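Local structure of Kiaa0380 (Homo sapiens, 1HTJ) at residues A[54-59]-A[129-134]; A[60-65]-A[82-87]; A[108-111]-A[116-119]. The protein is a Rho guanine nucleotide exchange factor whose RGS-like domain, described here, probably links heterotrimeric G protein signalling to Rho GTPases. The protein carries 3 engineered substitutions. All blocks are in the same frame, centred on the assembly; numbering follows the deposited sequence.

Interaction 1: A[54-59]-A[129-134]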
loop_
_atom_site.group_PDB
_atom_site.type_symbol
_atom_site.label_atom_id
_atom_site.label_comp_id
_atom_site.label_asym_id
_atom_site.label_seq_id
_atom_site.Cartn_x
_atom_site.Cartn_y
_atom_site.Cartn_z
ATOM N N GLN A 54 0.494 8.235 11.030
ATOM C CA GLN A 54 1.677 8.245 11.904
ATOM C C GLN A 54 3.014 7.778 11.377
ATOM O O GLN A 54 4.035 8.082 11.977
ATOM C CB GLN A 54 1.416 7.384 13.151
ATOM C CG GLN A 54 -0.007 7.315 13.602
ATOM C CD GLN A 54 -0.341 8.409 14.579
ATOM O OE1 GLN A 54 0.179 9.524 14.481
ATOM N NE2 GLN A 54 -1.224 8.105 15.530
ATOM N N ALA A 55 3.034 7.028 10.291
ATOM C CA ALA A 55 4.296 6.494 9.811
ATOM C C ALA A 55 4.677 6.881 8.395
ATOM O O ALA A 55 4.023 7.709 7.749
ATOM C CB ALA A 55 4.264 4.969 9.943
ATOM N N ASP A 56 5.769 6.276 7.932
ATOM C CA ASP A 56 6.253 6.483 6.581
ATOM C C ASP A 56 5.455 5.528 5.677
ATOM O O ASP A 56 5.594 4.310 5.770
ATOM C CB ASP A 56 7.746 6.169 6.492
ATOM C CG ASP A 56 8.288 6.365 5.091
ATOM O OD1 ASP A 56 7.497 6.739 4.195
ATOM O OD2 ASP A 56 9.496 6.151 4.882
ATOM N N PRO A 57 4.607 6.080 4.791
ATOM C CA PRO A 57 3.776 5.278 3.875
ATOM C C PRO A 57 4.519 4.659 2.692
ATOM O O PRO A 57 3.943 3.872 1.940
ATOM C CB PRO A 57 2.742 6.285 3.398
ATOM C CG PRO A 57 3.616 7.529 3.212
ATOM C CD PRO A 57 4.454 7.524 4.511
ATOM N N SER A 58 5.786 5.008 2.524
ATOM C CA SER A 58 6.549 4.525 1.386
ATOM C C SER A 58 6.665 2.999 1.194
ATOM O O SER A 58 6.214 2.472 0.186
ATOM C CB SER A 58 7.948 5.156 1.413
ATOM O OG SER A 58 7.848 6.569 1.562
ATOM N N PRO A 59 7.261 2.278 2.160
ATOM C CA PRO A 59 7.396 0.826 1.987
ATOM C C PRO A 59 6.143 0.047 1.644
ATOM O O PRO A 59 6.178 -0.799 0.740
ATOM C CB PRO A 59 8.035 0.360 3.303
ATOM C CG PRO A 59 7.659 1.419 4.282
ATOM C CD PRO A 59 7.779 2.699 3.474
HETATM N N MSE A 129 9.980 -5.309 3.149
HETATM C CA MSE A 129 9.308 -6.133 4.147
HETATM C C MSE A 129 9.640 -5.863 5.595
HETATM O O MSE A 129 8.747 -5.755 6.429
HETATM C CB MSE A 129 9.534 -7.611 3.853
HETATM C CG MSE A 129 8.491 -8.192 2.933
HETATM SE SE MSE A 129 6.701 -7.805 3.587
HETATM C CE MSE A 129 6.964 -8.250 5.446
ATOM N N PRO A 130 10.930 -5.768 5.918
ATOM C CA PRO A 130 11.342 -5.507 7.298
ATOM C C PRO A 130 10.635 -4.298 7.931
ATOM O O PRO A 130 10.168 -4.380 9.074
ATOM C CB PRO A 130 12.850 -5.295 7.165
ATOM C CG PRO A 130 13.200 -6.199 6.040
ATOM C CD PRO A 130 12.103 -5.923 5.045
ATOM N N GLU A 131 10.558 -3.183 7.197
ATOM C CA GLU A 131 9.911 -1.985 7.740
ATOM C C GLU A 131 8.405 -2.159 7.789
ATOM O O GLU A 131 7.739 -1.672 8.698
ATOM C CB GLU A 131 10.275 -0.737 6.930
ATOM C CG GLU A 131 9.646 0.555 7.476
ATOM C CD GLU A 131 10.358 1.832 6.996
ATOM O OE1 GLU A 131 11.047 1.789 5.952
ATOM O OE2 GLU A 131 10.222 2.887 7.658
ATOM N N ILE A 132 7.863 -2.858 6.810
ATOM C CA ILE A 132 6.439 -3.096 6.809
ATOM C C ILE A 132 6.087 -3.925 8.057
ATOM O O ILE A 132 5.121 -3.626 8.759
ATOM C CB ILE A 132 6.009 -3.839 5.537
ATOM C CG1 ILE A 132 6.269 -2.945 4.320
ATOM C CG2 ILE A 132 4.554 -4.238 5.637
ATOM C CD1 ILE A 132 5.820 -3.534 2.988
ATOM N N GLN A 133 6.891 -4.950 8.337
ATOM C CA GLN A 133 6.666 -5.814 9.489
ATOM C C GLN A 133 6.682 -5.010 10.771
ATOM O O GLN A 133 5.830 -5.183 11.636
ATOM C CB GLN A 133 7.736 -6.905 9.569
ATOM C CG GLN A 133 7.480 -8.096 8.657
ATOM C CD GLN A 133 6.095 -8.686 8.856
ATOM O OE1 GLN A 133 5.655 -8.905 9.993
ATOM N NE2 GLN A 133 5.397 -8.954 7.750
ATOM N N GLU A 134 7.669 -4.136 10.886
ATOM C CA GLU A 134 7.795 -3.294 12.058
ATOM C C GLU A 134 6.523 -2.443 12.216
ATOM O O GLU A 134 5.978 -2.330 13.316
ATOM C CB GLU A 134 9.013 -2.402 11.892
ATOM C CG GLU A 134 9.482 -1.759 13.161
ATOM C CD GLU A 134 10.266 -0.501 12.882
ATOM O OE1 GLU A 134 11.209 -0.559 12.047
ATOM O OE2 GLU A 134 9.931 0.543 13.497
HETATM O O HOH W 1 10.997 3.713 3.466
#
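P59, near the start of helix 58-69, packs against I132 of helix 118-144 with their CA atoms 6.3 Å apart, where the chain turns into the first of these helices within the all-helical RGS-like domain. The pyrrolidine ring of P59 faces the longer helix and divides its contacts between two residues. Its CB meets CG1 of I132 at 3.9 Å, while CD1, at the end of the isoleucine chain, reaches on to the backbone O of P59 at 3.6 Å. Next to CB in the ring, CG of P59 lies 3.8 Å from OE1 of E131, whose side chain crosses the proline obliquely. E131 gets there because CG stands anti to the backbone N (chi1 -179°) and the chain runs on extended, which sets the carboxylate beside P59 and near D56. The two acids do not bond directly: OD2 of D56 and OE2 of E131 are 4.3 Å apart, and a water donates to OD2 of D56 and to OE1 of E131. The other D56 oxygen, OD1, accepts from S58 N at 3.0 Å, met from above the carboxylate plane, and takes S58 OG on its syn lone pair at 2.7 Å. Outside the pair of segments, Q135 adds a hydrogen bond to D56 O, and L34 and Y63 pack on I132. Two bonds at OD1 thus fix the carboxylate of D56 as a helix cap, and the water between two like charges probably eases their repulsion, which might otherwise raise the proton affinity of one of them.

Interaction 2: A[60-65]-A[82-87]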
loop_
_atom_site.group_PDB
_atom_site.type_symbol
_atom_site.label_atom_id
_atom_site.label_comp_id
_atom_site.label_asym_id
_atom_site.label_seq_id
_atom_site.Cartn_x
_atom_site.Cartn_y
_atom_site.Cartn_z
ATOM N N LEU A 60 5.045 0.316 2.351
ATOM C CA LEU A 60 3.815 -0.408 2.079
ATOM C C LEU A 60 3.151 0.010 0.787
ATOM O O LEU A 60 2.636 -0.843 0.055
ATOM C CB LEU A 60 2.823 -0.251 3.231
ATOM C CG LEU A 60 1.477 -0.943 3.026
ATOM C CD1 LEU A 60 1.705 -2.424 2.719
ATOM C CD2 LEU A 60 0.616 -0.777 4.280
ATOM N N LEU A 61 3.127 1.313 0.503
ATOM C CA LEU A 61 2.501 1.760 -0.730
ATOM C C LEU A 61 3.308 1.231 -1.900
ATOM O O LEU A 61 2.752 0.848 -2.934
ATOM C CB LEU A 61 2.398 3.295 -0.792
ATOM C CG LEU A 61 1.302 3.933 0.080
ATOM C CD1 LEU A 61 1.265 5.446 -0.158
ATOM C CD2 LEU A 61 -0.065 3.301 -0.264
ATOM N N PHE A 62 4.623 1.208 -1.735
ATOM C CA PHE A 62 5.491 0.691 -2.776
ATOM C C PHE A 62 5.146 -0.787 -2.996
ATOM O O PHE A 62 4.886 -1.235 -4.124
ATOM C CB PHE A 62 6.953 0.810 -2.358
ATOM C CG PHE A 62 7.876 0.022 -3.226
ATOM C CD1 PHE A 62 7.986 0.315 -4.592
ATOM C CD2 PHE A 62 8.583 -1.065 -2.709
ATOM C CE1 PHE A 62 8.779 -0.464 -5.425
ATOM C CE2 PHE A 62 9.386 -1.852 -3.539
ATOM C CZ PHE A 62 9.483 -1.550 -4.901
ATOM N N TYR A 63 5.135 -1.534 -1.896
ATOM C CA TYR A 63 4.834 -2.957 -1.933
ATOM C C TYR A 63 3.500 -3.237 -2.645
ATOM O O TYR A 63 3.403 -4.142 -3.487
ATOM C CB TYR A 63 4.778 -3.505 -0.499
ATOM C CG TYR A 63 4.488 -4.976 -0.432
ATOM C CD1 TYR A 63 5.510 -5.893 -0.217
ATOM C CD2 TYR A 63 3.194 -5.455 -0.607
ATOM C CE1 TYR A 63 5.247 -7.261 -0.176
ATOM C CE2 TYR A 63 2.920 -6.821 -0.571
ATOM C CZ TYR A 63 3.950 -7.715 -0.352
ATOM O OH TYR A 63 3.681 -9.061 -0.284
ATOM N N LEU A 64 2.478 -2.459 -2.297
ATOM C CA LEU A 64 1.161 -2.626 -2.880
ATOM C C LEU A 64 1.152 -2.312 -4.380
ATOM O O LEU A 64 0.389 -2.914 -5.154
ATOM C CB LEU A 64 0.150 -1.735 -2.146
ATOM C CG LEU A 64 -0.187 -2.139 -0.698
ATOM C CD1 LEU A 64 -1.110 -1.113 -0.067
ATOM C CD2 LEU A 64 -0.853 -3.504 -0.692
ATOM N N CYS A 65 1.981 -1.357 -4.789
ATOM C CA CYS A 65 2.039 -0.994 -6.196
ATOM C C CYS A 65 2.795 -2.069 -6.970
ATOM O O CYS A 65 2.383 -2.447 -8.061
ATOM C CB CYS A 65 2.686 0.383 -6.369
ATOM S SG CYS A 65 1.570 1.781 -5.980
ATOM N N LYS A 82 6.775 2.795 -14.711
ATOM C CA LYS A 82 7.325 4.142 -14.735
ATOM C C LYS A 82 6.865 4.967 -13.522
ATOM O O LYS A 82 7.663 5.693 -12.923
ATOM C CB LYS A 82 6.908 4.872 -16.017
ATOM C CG LYS A 82 7.696 4.532 -17.276
ATOM C CD LYS A 82 7.149 5.370 -18.461
ATOM C CE LYS A 82 7.867 5.123 -19.799
ATOM N NZ LYS A 82 7.230 5.921 -20.920
ATOM N N ASP A 83 5.587 4.874 -13.159
ATOM C CA ASP A 83 5.122 5.655 -12.016
ATOM C C ASP A 83 5.775 5.143 -10.750
ATOM O O ASP A 83 6.208 5.929 -9.904
ATOM C CB ASP A 83 3.598 5.624 -11.903
ATOM C CG ASP A 83 2.925 6.387 -13.028
ATOM O OD1 ASP A 83 3.420 7.487 -13.365
ATOM O OD2 ASP A 83 1.909 5.894 -13.571
ATOM N N ILE A 84 5.881 3.822 -10.641
ATOM C CA ILE A 84 6.524 3.211 -9.487
ATOM C C ILE A 84 7.948 3.744 -9.322
ATOM O O ILE A 84 8.394 4.040 -8.212
ATOM C CB ILE A 84 6.587 1.683 -9.624
ATOM C CG1 ILE A 84 5.235 1.072 -9.253
ATOM C CG2 ILE A 84 7.687 1.125 -8.718
ATOM C CD1 ILE A 84 5.141 -0.436 -9.506
ATOM N N TRP A 85 8.660 3.875 -10.435
ATOM C CA TRP A 85 10.038 4.355 -10.401
ATOM C C TRP A 85 10.162 5.793 -9.918
ATOM O O TRP A 85 10.997 6.093 -9.065
ATOM C CB TRP A 85 10.676 4.226 -11.789
ATOM C CG TRP A 85 11.972 4.956 -11.899
ATOM C CD1 TRP A 85 12.181 6.194 -12.446
ATOM C CD2 TRP A 85 13.239 4.516 -11.398
ATOM N NE1 TRP A 85 13.505 6.552 -12.313
ATOM C CE2 TRP A 85 14.174 5.539 -11.672
ATOM C CE3 TRP A 85 13.673 3.354 -10.735
ATOM C CZ2 TRP A 85 15.521 5.433 -11.309
ATOM C CZ3 TRP A 85 15.008 3.246 -10.372
ATOM C CH2 TRP A 85 15.920 4.278 -10.658
ATOM N N ASN A 86 9.333 6.672 -10.474
ATOM C CA ASN A 86 9.338 8.100 -10.130
ATOM C C ASN A 86 8.836 8.390 -8.718
ATOM O O ASN A 86 9.307 9.319 -8.063
ATOM C CB ASN A 86 8.490 8.893 -11.141
ATOM C CG ASN A 86 9.156 8.992 -12.507
ATOM O OD1 ASN A 86 10.299 9.423 -12.610
ATOM N ND2 ASN A 86 8.446 8.592 -13.555
ATOM N N ILE A 87 7.880 7.595 -8.250
ATOM C CA ILE A 87 7.326 7.806 -6.924
ATOM C C ILE A 87 8.141 7.207 -5.787
ATOM O O ILE A 87 8.322 7.840 -4.731
ATOM C CB ILE A 87 5.901 7.244 -6.835
ATOM C CG1 ILE A 87 4.971 8.073 -7.716
ATOM C CG2 ILE A 87 5.421 7.242 -5.383
ATOM C CD1 ILE A 87 3.566 7.572 -7.753
#
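I84 of helix 76-89 fits its side chain between F62 and C65, two residues on neighbouring turns of helix 58-69, in the interior of the all-helical RGS-like domain, and meets them by van der Waals packing. Among the aliphatic contacts, CG1 of I84 lies 3.9 Å from CB of C65, where the backbones come nearest, with the CA atoms of the two residues 7.0 Å apart. The isoleucine CD1 rests against the main chain, 3.7 Å from the C65 carbonyl O. The aromatic contact uses the other branch: CG2 of I84 meets the F62 ring at its edge, in the ring plane, 3.8 Å from CE1, and the two side chains cross at about a right angle. The phenylalanine can reach across because its CG is anti to the backbone N (chi1 167°). On I84 the torsion divides the labour, CG1 lying anti to the carbonyl carbon and CG2 anti to the backbone N (chi1 -80°), one branch for each partner. No hydrogen bond passes between the segments; within them C65 N donates to L61 O and I87 N to D83 O. Around the pair, F62 also meets the ring of F88 and the side chains of L121 and A124 from helix 118-144, while A195 of helix 186-202 touches C65. With all three touching residues buried, these two segments are held by burial of apolar surface and van der Waals fit, without a directional bond, the two branches of I84 set against an aromatic edge and a cysteine CB.

Interaction 3: A[108-111]-A[116-119]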
loop_
_atom_site.group_PDB
_atom_site.type_symbol
_atom_site.label_atom_id
_atom_site.label_comp_id
_atom_site.label_asym_id
_atom_site.label_seq_id
_atom_site.Cartn_x
_atom_site.Cartn_y
_atom_site.Cartn_z
ATOM N N ASP A 108 15.909 0.200 -12.478
ATOM C CA ASP A 108 15.935 1.427 -13.262
ATOM C C ASP A 108 15.969 1.113 -14.758
ATOM O O ASP A 108 15.163 1.633 -15.535
ATOM C CB ASP A 108 17.160 2.263 -12.889
ATOM C CG ASP A 108 17.279 3.539 -13.718
ATOM O OD1 ASP A 108 16.339 3.873 -14.480
ATOM O OD2 ASP A 108 18.322 4.222 -13.597
ATOM N N SER A 109 16.912 0.261 -15.150
ATOM C CA SER A 109 17.073 -0.134 -16.539
ATOM C C SER A 109 15.785 -0.704 -17.143
ATOM O O SER A 109 15.270 -0.181 -18.131
ATOM C CB SER A 109 18.201 -1.160 -16.642
ATOM O OG SER A 109 18.464 -1.492 -17.990
ATOM N N ARG A 110 15.259 -1.764 -16.542
ATOM C CA ARG A 110 14.043 -2.392 -17.045
ATOM C C ARG A 110 12.829 -1.470 -17.111
ATOM O O ARG A 110 12.222 -1.318 -18.166
ATOM C CB ARG A 110 13.694 -3.608 -16.195
ATOM C CG ARG A 110 14.707 -4.718 -16.277
ATOM C CD ARG A 110 14.464 -5.744 -15.199
ATOM N NE ARG A 110 15.439 -6.817 -15.278
ATOM C CZ ARG A 110 15.392 -7.804 -16.165
ATOM N NH1 ARG A 110 14.402 -7.856 -17.049
ATOM N NH2 ARG A 110 16.342 -8.734 -16.170
ATOM N N LEU A 111 12.468 -0.865 -15.985
ATOM C CA LEU A 111 11.315 0.025 -15.952
ATOM C C LEU A 111 11.497 1.127 -16.978
ATOM O O LEU A 111 10.544 1.529 -17.649
ATOM C CB LEU A 111 11.146 0.643 -14.561
ATOM C CG LEU A 111 10.869 -0.330 -13.411
ATOM C CD1 LEU A 111 10.745 0.438 -12.099
ATOM C CD2 LEU A 111 9.595 -1.110 -13.701
ATOM N N ASP A 116 10.339 -6.251 -18.539
ATOM C CA ASP A 116 9.696 -7.002 -17.469
ATOM C C ASP A 116 10.468 -6.876 -16.169
ATOM O O ASP A 116 11.542 -7.461 -16.014
ATOM C CB ASP A 116 9.583 -8.475 -17.848
ATOM C CG ASP A 116 9.015 -9.318 -16.727
ATOM O OD1 ASP A 116 7.905 -8.993 -16.254
ATOM O OD2 ASP A 116 9.672 -10.301 -16.318
ATOM N N ALA A 117 9.912 -6.120 -15.228
ATOM C CA ALA A 117 10.566 -5.912 -13.945
ATOM C C ALA A 117 9.889 -6.667 -12.802
ATOM O O ALA A 117 10.193 -6.435 -11.638
ATOM C CB ALA A 117 10.624 -4.417 -13.634
ATOM N N ARG A 118 8.980 -7.577 -13.133
ATOM C CA ARG A 118 8.286 -8.348 -12.109
ATOM C C ARG A 118 9.268 -9.045 -11.176
ATOM O O ARG A 118 9.058 -9.095 -9.964
ATOM C CB ARG A 118 7.364 -9.379 -12.755
ATOM C CG ARG A 118 6.315 -8.757 -13.646
ATOM C CD ARG A 118 5.232 -9.739 -14.026
ATOM N NE ARG A 118 4.157 -9.062 -14.751
ATOM C CZ ARG A 118 2.974 -9.607 -15.044
ATOM N NH1 ARG A 118 2.698 -10.856 -14.671
ATOM N NH2 ARG A 118 2.064 -8.900 -15.715
ATOM N N GLY A 119 10.351 -9.563 -11.742
ATOM C CA GLY A 119 11.339 -10.253 -10.941
ATOM C C GLY A 119 12.053 -9.345 -9.968
ATOM O O GLY A 119 12.065 -9.596 -8.760
#
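R110 packs beside A117 across a helix-loop-helix connection, in which helix 101-112 turns back through a short loop into helix 118-144 of the all-helical RGS-like domain. The arginine starts with CB 4.1 Å from CB of A117. Its CG, anti to the carbonyl carbon (chi1 -65°), is 4.2 Å from D116 O, and from there to NE the chain is extended, passing the loop backbone: CD comes within 3.5 Å of D116 O and within 4.1 Å of A117 CA. NE turns back to its own helix in a long, weak ion pair with E106. Beyond it CZ lies 3.9 Å from D116 O, and at the tip NH1 donates to D116 O over 3.1 Å, a weak bond bent to 123°, the carbonyl oxygen lying obliquely to the guanidinium group. A leucine here has no guanidinium, which would probably leave the D116 carbonyl without this weak side-chain donor and E106 without its distant positive mate. A117 occupies the N-cap position of helix 118-144, where its methyl has no acceptor to offer the first turn; its backbone N donates to Y69 OH. That methyl instead presses on L111, whose CD2 sits 3.5 Å from A117 CB, tighter than usual carbon-carbon contact.

Overall arrangement
The three contacts lie within one all-helical RGS-like domain. Interaction 1 shares helix 58-69 with interaction 2 and helix 118-144 with interaction 3, whereas interactions 2 and 3 share none. Interactions 1 and 2 have centres 13 Å apart and touch where I132 CD1 packs on Y63 CB. Interactions 1 and 3 use distant points of their common helix, with nearest atoms about 12 Å apart. Interactions 2 and 3 again have centres 13 Å apart and meet through W85, which packs on D108 and L111. Along the chain, interaction 1 closes a long loop that contains interaction 2 and then interaction 3, so helix 118-144 returns to helix 58-69 after helices 76-89 and 101-112, joining these four helices into one continuous part of the domain.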